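Local coordinates for ribosomal RNA small subunit methyltransferase Nep1 (PDB 3O7B), which probably methylates N1 of a specific pseudouridine in 16S ribosomal RNA, as a SPOUT-class homodimer that takes the methyl group from S-adenosyl-L-methionine, at residues Ile117-Asn120 / Arg121-Leu125; Ile145-Asp149 / Thr150-Glu154; Leu39-Gln42 / Lys43-Gly46. One frame throughout, in Å; residues are numbered along the deposited sequence. Where two conformers were deposited one is given.

Interaction 1: residues Ile117-Asn120 / Arg121-Leu125; sequences IWVN and RETRL
The flat amide of Asn-120 meets Glu-122 through its oxygen. OD1 of Asn-120 accepts the backbone N-H of Glu-122 at 2.9 Å. The bond is almost straight (171° at the hydrogen), with the donor tilted 31° from the plane of the amide carbonyl. A side-chain oxygen bonded to the N-H two residues on makes this an Asx turn. CB of Glu-122 packs beside the same oxygen, 3.6 Å from OD1 of Asn-120. ND2 donates a hydrogen bond to Thr-151 O, so both branches of the amide are held and its rotation is fixed. CG of Asn-120 lies anti to the backbone N (chi1 -171°), which sets the amide beside its own carbonyl carbon and brings OD1 to the following peptides. The indole of Trp-118 has Asn-120 N over one face, 3.8 Å above the ring plane and offset toward the rim.

The backbone closes a type I beta turn over the same residues. Thr-123 N donates to Asn-120 O at 3.0 Å. OG1 of Thr-123 lies 3.1 Å from Asn-120 O, while its stronger partner is Leu-152 O on the neighbouring strand. CG1 of Val-119 touches CB of Thr-123 at 4.0 Å, and the two side chains cross at about a right angle.

The turn ends strand 116-119 and leads toward helix 129-142. That strand runs between strands 105-111 and 150-156. From the turn, Arg-121 reaches the carbonyl oxygens of Leu-98, Ser-100 and Leu-102, and Glu-122 forms a salt bridge with Arg-103. Val-119 and Leu-125 both pack on helix 87-98, and Leu-125 also touches helix 129-142.

Interaction 2: residues Ile145-Asp149 / Thr150-Glu154; sequences ITAGD and TTLIE
Ile-145 and Ile-153 stand opposite each other in a beta hairpin, their side chains on the same face of the sheet. They touch at the root, CB of Ile-145 to CB of Ile-153, 4.0 Å apart. Beyond that, Ile-145 leads away, and both pack on helix 129-142. Leu-152 points across toward the first strand. Its side chain leaves with CG anti to the carbonyl carbon (chi1 -64°), and the branched end then lies against Ala-147. CD1 of Leu-152 is 4.0 Å from CB of Ala-147. On the other face, Thr-146 and Thr-151 form a non-hydrogen-bonded pair.

Leu-152 and Ile-153 both face Ile-145, which makes a classic beta bulge. Ile-145 O accepts two N-H groups, from Leu-152 N at 2.8 Å and from Ile-153 N at 3.2 Å. Ile-145 N in turn donates to Ile-153 O at 2.7 Å. The chain reverses in a type II' turn from Ala-147 to Thr-150. Gly-148 takes a positive phi of 60° there, which glycine adopts easily. Ala-147 N bonds Thr-150 O at 2.7 Å, and Thr-150 N returns a bond to Ala-147 O.

Two waters join side chains to the backbone near the turn. One donates to Ala-147 O at 2.6 Å and is also bonded to OG1 of Thr-150. The other donates to Asp-149 O and lies 2.7 Å from OG1 of Thr-151.

The chemistry is thus divided. Backbone bonds set the register of the hairpin, with one extra residue taken up at the bulge. Apolar contacts gather at the end near the helix and along Leu-152. Ile-145 O is gripped by two N-H groups, while at the exposed turn water satisfies Ala-147 O and Asp-149 O.

Interaction 3: residues Leu39-Gln42 / Lys43-Gly46; sequences LIPQ and KIRG
Ile-40 and Ile-44 pack together where the chain winds into a short 3-10 turn, in the loop between strand 28-35 and helix 48-57. Two consecutive backbone bonds define the turn. Ile-44 N donates to Pro-41 O at 3.2 Å, and Arg-45 N donates to Gln-42 O at the same length.

The tight side is apolar. CG2 of Ile-40 meets CG1 of Ile-44 at 3.7 Å, and the two side chains cross at about a right angle. CG1 of Ile-44 sits between its own backbone N and carbonyl carbon (chi1 68°), and from there it reaches back over the turn. The Pro-41 ring lies alongside Ile-44, the two pointing the same way, with CD of Pro-41 4.0 Å from CD1 of Ile-44. All three residues are buried. Ile-40 also packs on Ile-64, Pro-41 on Leu-78 and Ile-44 on Ser-77.

The looser side carries Gln-42 and Lys-43, both exposed. The extended chain of Lys-43 runs off to Ser-77 O, where NZ is hydrogen-bonded. The side chain of Gln-42 was modelled in two conformers and meets Arg-45 only loosely, so its amide fixes nothing here.

Arg-45 links the two sides. Its chain, extended from CG to NE, runs back along the turn past Pro-41 O. CA of Gln-42 lies over one face of the guanidinium, 3.4 Å above its plane and offset toward the rim. NH1 has a long, weak ion pair with Glu-62. The grip on the backbone is side-on: Ile-40 O lies only 4° out of the guanidinium plane and accepts from both NE, at 2.8 Å, and NH2 of Arg-45, at 3.0 Å.

How the interactions relate
Along the chain, interaction 3 comes first, then interaction 1, then interaction 2. Interactions 1 and 2 are neighbours, their centres 9 Å apart. They share one mixed sheet, in which strands 116-119 and 150-156 lie side by side. They meet through probable backbone bonds, Asn-120 N to Leu-152 O at 2.8 Å and Trp-118 N to Glu-154 O at 2.9 Å. The turn at 120-123 is thereby tied to the bulged part of the hairpin. Interaction 3 stands apart, its centre about 28 Å from that of interaction 1 and 29 Å from that of interaction 2. None lines the S-adenosylhomocysteine pocket; interactions 1 and 2 shape one edge region of the sheet, interaction 3 the loop before helix 48-57.

Interaction 1: residues Ile117-Asn120 / Arg121-Leu125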
loop_
_atom_site.group_PDB
_atom_site.type_symbol
_atom_site.label_atom_id
_atom_site.label_comp_id
_atom_site.label_asym_id
_atom_site.label_seq_id
_atom_site.Cartn_x
_atom_site.Cartn_y
_atom_site.Cartn_z
ATOM N N ILE A 117 -4.614 -16.706 10.191
ATOM C CA ILE A 117 -4.215 -17.034 8.829
ATOM C C ILE A 117 -2.702 -17.004 8.736
ATOM O O ILE A 117 -2.047 -16.029 9.137
ATOM C CB ILE A 117 -4.823 -16.015 7.835
ATOM C CG1 ILE A 117 -6.346 -16.022 7.895
ATOM C CG2 ILE A 117 -4.277 -16.246 6.415
ATOM C CD1 ILE A 117 -7.005 -14.761 7.328
ATOM N N TRP A 118 -2.129 -18.083 8.223
ATOM C CA TRP A 118 -0.708 -18.146 7.972
ATOM C C TRP A 118 -0.471 -17.817 6.490
ATOM O O TRP A 118 -1.179 -18.354 5.625
ATOM C CB TRP A 118 -0.190 -19.557 8.301
ATOM C CG TRP A 118 1.243 -19.779 7.939
ATOM C CD1 TRP A 118 2.334 -19.347 8.623
ATOM C CD2 TRP A 118 1.745 -20.513 6.809
ATOM N NE1 TRP A 118 3.486 -19.742 7.988
ATOM C CE2 TRP A 118 3.151 -20.466 6.872
ATOM C CE3 TRP A 118 1.139 -21.195 5.746
ATOM C CZ2 TRP A 118 3.975 -21.087 5.923
ATOM C CZ3 TRP A 118 1.965 -21.798 4.783
ATOM C CH2 TRP A 118 3.363 -21.745 4.890
ATOM N N VAL A 119 0.498 -16.942 6.226
ATOM C CA VAL A 119 0.888 -16.563 4.866
ATOM C C VAL A 119 2.323 -17.009 4.636
ATOM O O VAL A 119 3.237 -16.509 5.279
ATOM C CB VAL A 119 0.749 -15.021 4.628
ATOM C CG1 VAL A 119 1.059 -14.682 3.175
ATOM C CG2 VAL A 119 -0.655 -14.533 4.980
ATOM N N ASN A 120 2.523 -17.977 3.731
ATOM C CA ASN A 120 3.850 -18.414 3.351
ATOM C C ASN A 120 4.692 -17.211 2.952
ATOM O O ASN A 120 4.240 -16.342 2.209
ATOM C CB ASN A 120 3.694 -19.390 2.174
ATOM C CG ASN A 120 4.984 -20.107 1.789
ATOM O OD1 ASN A 120 6.076 -19.554 1.819
ATOM N ND2 ASN A 120 4.828 -21.370 1.369
ATOM N N ARG A 121 5.914 -17.159 3.465
ATOM C CA ARG A 121 6.803 -16.051 3.212
ATOM C C ARG A 121 7.016 -15.845 1.718
ATOM O O ARG A 121 7.269 -14.726 1.282
ATOM C CB ARG A 121 8.127 -16.243 3.985
ATOM C CG ARG A 121 9.140 -15.118 3.829
ATOM C CD ARG A 121 8.609 -13.789 4.372
ATOM N NE ARG A 121 9.508 -12.674 4.096
ATOM C CZ ARG A 121 9.505 -11.976 2.960
ATOM N NH1 ARG A 121 8.645 -12.279 1.975
ATOM N NH2 ARG A 121 10.350 -10.963 2.821
ATOM N N GLU A 122 6.885 -16.913 0.935
ATOM C CA GLU A 122 7.122 -16.830 -0.502
ATOM C C GLU A 122 5.888 -16.464 -1.350
ATOM O O GLU A 122 5.967 -16.339 -2.575
ATOM C CB GLU A 122 7.848 -18.092 -0.988
ATOM C CG GLU A 122 9.245 -18.293 -0.331
ATOM C CD GLU A 122 10.198 -17.102 -0.497
ATOM O OE1 GLU A 122 10.263 -16.510 -1.599
ATOM O OE2 GLU A 122 10.908 -16.761 0.475
ATOM N N THR A 123 4.751 -16.233 -0.701
ATOM C CA THR A 123 3.519 -15.885 -1.406
ATOM C C THR A 123 3.608 -14.506 -2.072
ATOM O O THR A 123 4.035 -13.529 -1.444
ATOM C CB THR A 123 2.318 -15.901 -0.423
ATOM O OG1 THR A 123 2.177 -17.224 0.090
ATOM C CG2 THR A 123 1.020 -15.503 -1.104
ATOM N N ARG A 124 3.212 -14.426 -3.347
ATOM C CA ARG A 124 3.062 -13.153 -4.046
ATOM C C ARG A 124 1.593 -12.799 -4.038
ATOM O O ARG A 124 0.800 -13.391 -4.780
ATOM C CB ARG A 124 3.536 -13.250 -5.505
ATOM C CG ARG A 124 5.012 -13.532 -5.727
ATOM C CD ARG A 124 5.362 -13.356 -7.237
ATOM N NE ARG A 124 4.324 -13.885 -8.129
ATOM C CZ ARG A 124 4.301 -15.126 -8.628
ATOM N NH1 ARG A 124 5.282 -15.970 -8.345
ATOM N NH2 ARG A 124 3.292 -15.512 -9.416
ATOM N N LEU A 125 1.205 -11.852 -3.198
ATOM C CA LEU A 125 -0.198 -11.468 -3.120
ATOM C C LEU A 125 -0.542 -10.554 -4.282
ATOM O O LEU A 125 0.339 -9.815 -4.739
ATOM C CB LEU A 125 -0.495 -10.733 -1.804
ATOM C CG LEU A 125 -0.456 -11.618 -0.562
ATOM C CD1 LEU A 125 -0.451 -10.711 0.659
ATOM C CD2 LEU A 125 -1.593 -12.630 -0.500
#

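Interaction 2: residues Ile145-Asp149 / Thr150-Glu154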
loop_
_atom_site.group_PDB
_atom_site.type_symbol
_atom_site.label_atom_id
_atom_site.label_comp_id
_atom_site.label_asym_id
_atom_site.label_seq_id
_atom_site.Cartn_x
_atom_site.Cartn_y
_atom_site.Cartn_z
ATOM N N ILE A 145 -5.037 -21.738 0.217
ATOM C CA ILE A 145 -4.612 -21.363 -1.141
ATOM C C ILE A 145 -3.294 -22.080 -1.360
ATOM O O ILE A 145 -2.403 -22.020 -0.514
ATOM C CB ILE A 145 -4.423 -19.819 -1.247
ATOM C CG1 ILE A 145 -5.754 -19.065 -0.986
ATOM C CG2 ILE A 145 -3.786 -19.408 -2.615
ATOM C CD1 ILE A 145 -6.906 -19.322 -1.968
ATOM N N THR A 146 -3.146 -22.781 -2.496
ATOM C CA THR A 146 -1.976 -23.628 -2.697
ATOM C C THR A 146 -1.297 -23.419 -4.053
ATOM O O THR A 146 -1.969 -23.032 -5.040
ATOM C CB THR A 146 -2.320 -25.139 -2.602
ATOM O OG1 THR A 146 -3.123 -25.508 -3.734
ATOM C CG2 THR A 146 -3.050 -25.476 -1.308
ATOM N N ALA A 147 0.003 -23.680 -4.073
ATOM C CA ALA A 147 0.785 -23.790 -5.307
ATOM C C ALA A 147 1.055 -25.291 -5.458
ATOM O O ALA A 147 2.074 -25.814 -5.002
ATOM C CB ALA A 147 2.063 -23.021 -5.195
ATOM N N GLY A 148 0.114 -25.986 -6.084
ATOM C CA GLY A 148 0.191 -27.445 -6.159
ATOM C C GLY A 148 0.178 -28.012 -4.746
ATOM O O GLY A 148 -0.757 -27.753 -3.989
ATOM N N ASP A 149 1.227 -28.758 -4.402
ATOM C CA ASP A 149 1.371 -29.381 -3.079
ATOM C C ASP A 149 1.808 -28.423 -1.970
ATOM O O ASP A 149 1.786 -28.801 -0.797
ATOM C CB ASP A 149 2.370 -30.540 -3.144
ATOM C CG ASP A 149 1.824 -31.752 -3.877
ATOM O OD1 ASP A 149 0.587 -31.900 -3.993
ATOM O OD2 ASP A 149 2.645 -32.568 -4.342
ATOM N N THR A 150 2.212 -27.207 -2.327
ATOM C CA THR A 150 2.736 -26.233 -1.362
ATOM C C THR A 150 1.629 -25.281 -0.912
ATOM O O THR A 150 0.942 -24.688 -1.731
ATOM C CB THR A 150 3.875 -25.408 -1.999
ATOM O OG1 THR A 150 4.937 -26.285 -2.410
ATOM C CG2 THR A 150 4.426 -24.373 -1.023
ATOM N N THR A 151 1.474 -25.116 0.398
ATOM C CA THR A 151 0.502 -24.179 0.929
ATOM C C THR A 151 1.056 -22.761 0.888
ATOM O O THR A 151 2.182 -22.507 1.313
ATOM C CB THR A 151 0.101 -24.567 2.359
ATOM O OG1 THR A 151 -0.463 -25.885 2.330
ATOM C CG2 THR A 151 -0.950 -23.606 2.874
ATOM N N LEU A 152 0.267 -21.855 0.315
ATOM C CA LEU A 152 0.609 -20.433 0.250
ATOM C C LEU A 152 -0.072 -19.620 1.352
ATOM O O LEU A 152 0.552 -18.732 1.952
ATOM C CB LEU A 152 0.234 -19.843 -1.117
ATOM C CG LEU A 152 0.983 -20.410 -2.323
ATOM C CD1 LEU A 152 0.480 -19.710 -3.596
ATOM C CD2 LEU A 152 2.488 -20.259 -2.193
ATOM N N ILE A 153 -1.346 -19.909 1.594
ATOM C CA ILE A 153 -2.119 -19.208 2.617
ATOM C C ILE A 153 -3.094 -20.201 3.197
ATOM O O ILE A 153 -3.711 -20.945 2.457
ATOM C CB ILE A 153 -2.928 -18.022 2.043
ATOM C CG1 ILE A 153 -2.084 -17.155 1.091
ATOM C CG2 ILE A 153 -3.539 -17.202 3.203
ATOM C CD1 ILE A 153 -2.909 -16.062 0.358
ATOM N N GLU A 154 -3.237 -20.229 4.525
ATOM C CA GLU A 154 -4.160 -21.180 5.155
ATOM C C GLU A 154 -4.619 -20.741 6.539
ATOM O O GLU A 154 -3.805 -20.224 7.310
ATOM C CB GLU A 154 -3.483 -22.549 5.287
ATOM C CG GLU A 154 -4.444 -23.667 5.644
ATOM C CD GLU A 154 -3.781 -25.029 5.722
ATOM O OE1 GLU A 154 -2.614 -25.122 6.163
ATOM O OE2 GLU A 154 -4.446 -26.016 5.340
HETATM O O HOH W 1 4.683 -25.795 -5.404
HETATM O O HOH W 2 -0.579 -28.054 0.676
#

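Interaction 3: residues Leu39-Gln42 / Lys43-Gly46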
loop_
_atom_site.group_PDB
_atom_site.type_symbol
_atom_site.label_atom_id
_atom_site.label_comp_id
_atom_site.label_asym_id
_atom_site.label_seq_id
_atom_site.Cartn_x
_atom_site.Cartn_y
_atom_site.Cartn_z
ATOM N N LEU A 39 -16.175 -12.084 6.090
ATOM C CA LEU A 39 -17.295 -12.147 5.171
ATOM C C LEU A 39 -18.486 -11.359 5.729
ATOM O O LEU A 39 -18.543 -11.062 6.924
ATOM C CB LEU A 39 -17.674 -13.607 4.892
ATOM C CG LEU A 39 -16.568 -14.466 4.273
ATOM C CD1 LEU A 39 -17.017 -15.914 4.141
ATOM C CD2 LEU A 39 -16.120 -13.894 2.933
ATOM N N ILE A 40 -19.422 -11.001 4.860
ATOM C CA ILE A 40 -20.573 -10.211 5.292
ATOM C C ILE A 40 -21.312 -10.968 6.416
ATOM O O ILE A 40 -21.692 -12.128 6.216
ATOM C CB ILE A 40 -21.504 -9.882 4.098
ATOM C CG1 ILE A 40 -20.786 -8.936 3.116
ATOM C CG2 ILE A 40 -22.799 -9.222 4.593
ATOM C CD1 ILE A 40 -21.532 -8.690 1.805
ATOM N N PRO A 41 -21.475 -10.335 7.603
ATOM C CA PRO A 41 -22.188 -10.976 8.712
ATOM C C PRO A 41 -23.631 -11.319 8.361
ATOM O O PRO A 41 -24.299 -10.595 7.616
ATOM C CB PRO A 41 -22.147 -9.919 9.823
ATOM C CG PRO A 41 -20.988 -9.072 9.502
ATOM C CD PRO A 41 -20.971 -9.011 7.996
ATOM N N GLN A 42 -24.086 -12.432 8.931
ATOM C CA GLN A 42 -25.383 -13.037 8.655
ATOM C C GLN A 42 -26.525 -12.029 8.688
ATOM O O GLN A 42 -27.349 -11.984 7.772
ATOM C CB GLN A 42 -25.660 -14.135 9.695
ATOM C CG GLN A 42 -24.404 -14.808 10.304
ATOM C CD GLN A 42 -23.466 -13.829 11.037
ATOM O OE1 GLN A 42 -23.915 -12.917 11.752
ATOM N NE2 GLN A 42 -22.160 -14.015 10.848
ATOM N N LYS A 43 -26.550 -11.217 9.740
ATOM C CA LYS A 43 -27.706 -10.383 10.060
ATOM C C LYS A 43 -27.927 -9.185 9.132
ATOM O O LYS A 43 -28.969 -8.533 9.200
ATOM C CB LYS A 43 -27.634 -9.924 11.518
ATOM C CG LYS A 43 -26.509 -8.948 11.827
ATOM C CD LYS A 43 -26.562 -8.507 13.281
ATOM C CE LYS A 43 -25.832 -7.193 13.502
ATOM N NZ LYS A 43 -26.110 -6.645 14.861
ATOM N N ILE A 44 -26.955 -8.890 8.272
ATOM C CA ILE A 44 -27.096 -7.774 7.329
ATOM C C ILE A 44 -27.156 -8.228 5.863
ATOM O O ILE A 44 -27.195 -7.403 4.949
ATOM C CB ILE A 44 -25.996 -6.677 7.540
ATOM C CG1 ILE A 44 -24.597 -7.201 7.160
ATOM C CG2 ILE A 44 -26.038 -6.126 8.972
ATOM C CD1 ILE A 44 -23.566 -6.108 6.948
ATOM N N ARG A 45 -27.200 -9.541 5.653
ATOM C CA ARG A 45 -27.172 -10.118 4.300
ATOM C C ARG A 45 -28.401 -9.804 3.443
ATOM O O ARG A 45 -28.352 -9.916 2.213
ATOM C CB ARG A 45 -26.916 -11.629 4.357
ATOM C CG ARG A 45 -25.495 -11.961 4.764
ATOM C CD ARG A 45 -25.246 -13.450 4.905
ATOM N NE ARG A 45 -23.961 -13.697 5.564
ATOM C CZ ARG A 45 -23.614 -14.836 6.160
ATOM N NH1 ARG A 45 -24.450 -15.870 6.188
ATOM N NH2 ARG A 45 -22.425 -14.940 6.735
ATOM N N GLY A 46 -29.490 -9.407 4.099
ATOM C CA GLY A 46 -30.732 -9.048 3.416
ATOM C C GLY A 46 -30.880 -7.568 3.121
ATOM O O GLY A 46 -31.833 -7.160 2.458
#